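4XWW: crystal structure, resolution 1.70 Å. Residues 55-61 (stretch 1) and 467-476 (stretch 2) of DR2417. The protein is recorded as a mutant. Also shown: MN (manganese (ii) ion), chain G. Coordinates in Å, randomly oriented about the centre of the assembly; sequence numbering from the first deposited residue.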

# COMPACT_ATOMS: atom_id res chain seq x y z
N ALA A 55 -0.21 -6.26 -5.27
CA ALA A 55 -0.54 -5.22 -6.25
C ALA A 55 0.06 -5.48 -7.62
O ALA A 55 -0.53 -5.10 -8.63
N HIS A 56 1.23 -6.12 -7.66
CA HIS A 56 1.87 -6.42 -8.94
C HIS A 56 1.20 -7.61 -9.64
O HIS A 56 1.40 -7.83 -10.83
N GLN A 57 0.39 -8.37 -8.90
CA GLN A 57 -0.32 -9.50 -9.49
C GLN A 57 -1.71 -9.06 -9.94
O GLN A 57 -2.73 -9.46 -9.39
N MET A 58 -1.74 -8.23 -10.98
CA MET A 58 -2.97 -7.56 -11.35
C MET A 58 -3.98 -8.47 -12.02
O MET A 58 -3.64 -9.33 -12.82
N GLY A 59 -5.24 -8.27 -11.65
CA GLY A 59 -6.34 -8.94 -12.30
C GLY A 59 -6.68 -10.30 -11.72
O GLY A 59 -7.77 -10.80 -11.96
N ILE A 60 -5.78 -10.91 -10.96
CA ILE A 60 -6.08 -12.26 -10.47
C ILE A 60 -6.87 -12.22 -9.17
O ILE A 60 -6.82 -11.24 -8.42
N ASP A 61 -7.60 -13.30 -8.90
CA ASP A 61 -8.51 -13.35 -7.76
C ASP A 61 -7.88 -13.95 -6.51
O ASP A 61 -8.02 -13.41 -5.41
N VAL A 467 2.20 -13.62 -18.36
CA VAL A 467 0.96 -12.89 -18.62
C VAL A 467 0.87 -11.64 -17.74
O VAL A 467 0.47 -10.56 -18.21
N LEU A 468 1.23 -11.77 -16.47
CA LEU A 468 1.19 -10.65 -15.54
C LEU A 468 2.12 -9.51 -15.95
O LEU A 468 1.77 -8.34 -15.84
N LEU A 469 3.32 -9.88 -16.39
CA LEU A 469 4.33 -8.91 -16.79
C LEU A 469 3.81 -8.05 -17.93
O LEU A 469 4.03 -6.84 -17.97
N ASP A 470 3.11 -8.70 -18.86
CA ASP A 470 2.45 -7.99 -19.94
C ASP A 470 1.41 -7.03 -19.37
O ASP A 470 1.34 -5.88 -19.79
N ARG A 471 0.63 -7.49 -18.39
CA ARG A 471 -0.35 -6.63 -17.72
C ARG A 471 0.30 -5.39 -17.10
O ARG A 471 -0.24 -4.28 -17.21
N VAL A 472 1.47 -5.56 -16.48
CA VAL A 472 2.16 -4.43 -15.85
C VAL A 472 2.53 -3.41 -16.91
O VAL A 472 2.20 -2.22 -16.79
N ASN A 473 3.19 -3.88 -17.95
CA ASN A 473 3.62 -3.01 -19.04
C ASN A 473 2.45 -2.24 -19.63
O ASN A 473 2.54 -1.04 -19.85
N LEU A 474 1.34 -2.93 -19.86
CA LEU A 474 0.15 -2.27 -20.36
C LEU A 474 -0.37 -1.22 -19.38
O LEU A 474 -0.74 -0.12 -19.78
N SER A 475 -0.38 -1.57 -18.09
CA SER A 475 -0.88 -0.67 -17.06
C SER A 475 -0.10 0.63 -17.00
O SER A 475 -0.65 1.69 -16.71
N GLN A 476 1.20 0.52 -17.26
CA GLN A 476 2.10 1.65 -17.12
C GLN A 476 2.14 2.52 -18.37
O GLN A 476 1.95 3.74 -18.30

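The contact sets an irregular segment, with a type II turn from Gln-57 to Ile-60, against one face of a helix more than 400 residues away in sequence. That face is built from Leu-468, Arg-471 and Ser-475, whose CA-to-CB bonds point toward the loop, with that of Val-472 running sideways beside them; those of Leu-469 and Asn-473 point away. The spacing of these residues is the helical repeat, so a short loop meets successive turns.

Ala-55 stays out of reach. His-56 is exposed; its CA-to-CB bond runs sideways and its chi1 is p, and the residue meets the helix through its backbone: His-56 O lies 4.1 Å from Val-472 CG2. Gln-57, chi1 m and chi2 t, has a CA-to-CB bond that points away overall, yet the base of the chain still packs, with Gln-57 CG 3.9 Å from Leu-468 CD1. The aliphatic part of a polar residue thus covers a leucine methyl while its amide group reaches elsewhere.

Met-58 contributes most of the loop's buried area. Its CA-to-CB bond runs sideways, but the m, t, m rotamer brings the terminal methyl close to the helix. There Met-58 CE lies 3.4 Å from Val-472 CA and 3.5 Å from Val-472 CG2, Val-472 being in chi1 t. The same CE is 3.9 Å from Ser-475 OG; that hydroxyl, at chi1 p, donates a very short 2.4 Å hydrogen bond from Ser-475 OG to Val-472 O, so its proton is spent within the helix.

The polar anchor is the carbonyl of Met-58. Arg-471, with chi1 m and the rest of the chain extended, donates a hydrogen bond from Arg-471 NH1 to Met-58 O at 2.7 Å, the oxygen sitting at the guanidinium edge, near its plane. Leu-468 CD2 lies 3.6 Å from the same Met-58 O, giving the carbonyl an apolar neighbour too. Further hydrogen bonds elsewhere in the structure hold the guanidinium.

Gly-59 is required twice over. Its backbone angles, with positive phi (87°), would jam a CB against the preceding carbonyl oxygen, and an ideal CB on Gly-59 would fall 2.6 Å from Arg-471 NH1; as it is, Gly-59 CA rests 3.7 Å from Arg-471 NH1. Gly-59 O binds the manganese ion MN at 2.3 Å, so the turn offers one carbonyl to the arginine and the next to the metal.

Ile-60, buried and in chi1 p, chi2 t, closes the contact: Ile-60 CG2 is 4.0 Å from Leu-468 CD2 (m, t) and 3.9 Å from Arg-471 NH1. Asp-61 lies beyond reach of the helix.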

# COMPACT_ATOMS: atom_id res chain seq x y z
CB ALA A 55 -0.10 -3.86 -5.73
CB HIS A 56 3.37 -6.68 -8.76
CG HIS A 56 3.71 -7.95 -8.04
ND1 HIS A 56 3.44 -8.14 -6.70
CD2 HIS A 56 4.33 -9.07 -8.46
CE1 HIS A 56 3.86 -9.34 -6.33
NE2 HIS A 56 4.41 -9.92 -7.38
CB GLN A 57 -0.40 -10.65 -8.50
CG GLN A 57 0.98 -11.23 -8.19
CD GLN A 57 1.05 -12.00 -6.88
OE1 GLN A 57 0.37 -11.68 -5.92
NE2 GLN A 57 1.90 -13.02 -6.86
CB MET A 58 -2.65 -6.37 -12.26
CG MET A 58 -1.98 -5.24 -11.51
SD MET A 58 -1.43 -3.92 -12.60
CE MET A 58 -0.06 -4.76 -13.36
CB ILE A 60 -4.80 -13.13 -10.28
CG1 ILE A 60 -4.04 -12.75 -9.02
CG2 ILE A 60 -3.93 -13.16 -11.55
CD1 ILE A 60 -2.86 -13.66 -8.73
CB ASP A 61 -9.77 -14.13 -8.12
CG ASP A 61 -10.47 -13.56 -9.34
OD1 ASP A 61 -10.51 -12.32 -9.48
OD2 ASP A 61 -10.99 -14.35 -10.15
CB VAL A 467 -0.28 -13.79 -18.35
CG1 VAL A 467 -1.56 -12.99 -18.51
CG2 VAL A 467 -0.27 -15.01 -19.27
CB LEU A 468 1.54 -11.10 -14.12
CG LEU A 468 0.57 -12.05 -13.44
CD1 LEU A 468 0.99 -12.25 -12.00
CD2 LEU A 468 -0.85 -11.51 -13.52
CB LEU A 469 5.62 -9.63 -17.20
CG LEU A 469 6.81 -8.81 -17.70
CD1 LEU A 469 8.10 -9.55 -17.40
CD2 LEU A 469 6.71 -8.52 -19.19
CB ASP A 470 1.80 -8.98 -20.92
CG ASP A 470 2.82 -9.78 -21.71
OD1 ASP A 470 4.03 -9.45 -21.66
OD2 ASP A 470 2.43 -10.74 -22.40
CB ARG A 471 -1.13 -7.41 -16.65
CG ARG A 471 -2.19 -8.35 -17.23
CD ARG A 471 -2.96 -9.11 -16.16
NE ARG A 471 -3.84 -10.11 -16.76
CZ ARG A 471 -4.57 -10.98 -16.08
NH1 ARG A 471 -4.54 -10.99 -14.75
NH2 ARG A 471 -5.34 -11.85 -16.73
CB VAL A 472 3.44 -4.85 -15.11
CG1 VAL A 472 4.10 -3.63 -14.47
CG2 VAL A 472 3.14 -5.91 -14.05
CB ASN A 473 4.34 -3.82 -20.11
CG ASN A 473 5.74 -4.22 -19.68
OD1 ASN A 473 6.41 -3.48 -18.96
ND2 ASN A 473 6.18 -5.39 -20.11
CB LEU A 474 -0.95 -3.29 -20.66
CG LEU A 474 -0.60 -4.27 -21.78
CD1 LEU A 474 -1.72 -5.27 -22.02
CD2 LEU A 474 -0.28 -3.49 -23.05
CB SER A 475 -0.82 -1.34 -15.69
OG SER A 475 0.52 -1.42 -15.23
CB GLN A 476 3.51 1.15 -16.82
CG GLN A 476 3.59 0.31 -15.58
CD GLN A 476 3.32 1.13 -14.34
OE1 GLN A 476 2.23 1.09 -13.78
NE2 GLN A 476 4.31 1.91 -13.94
MN MN G . -9.74 -11.19 -12.99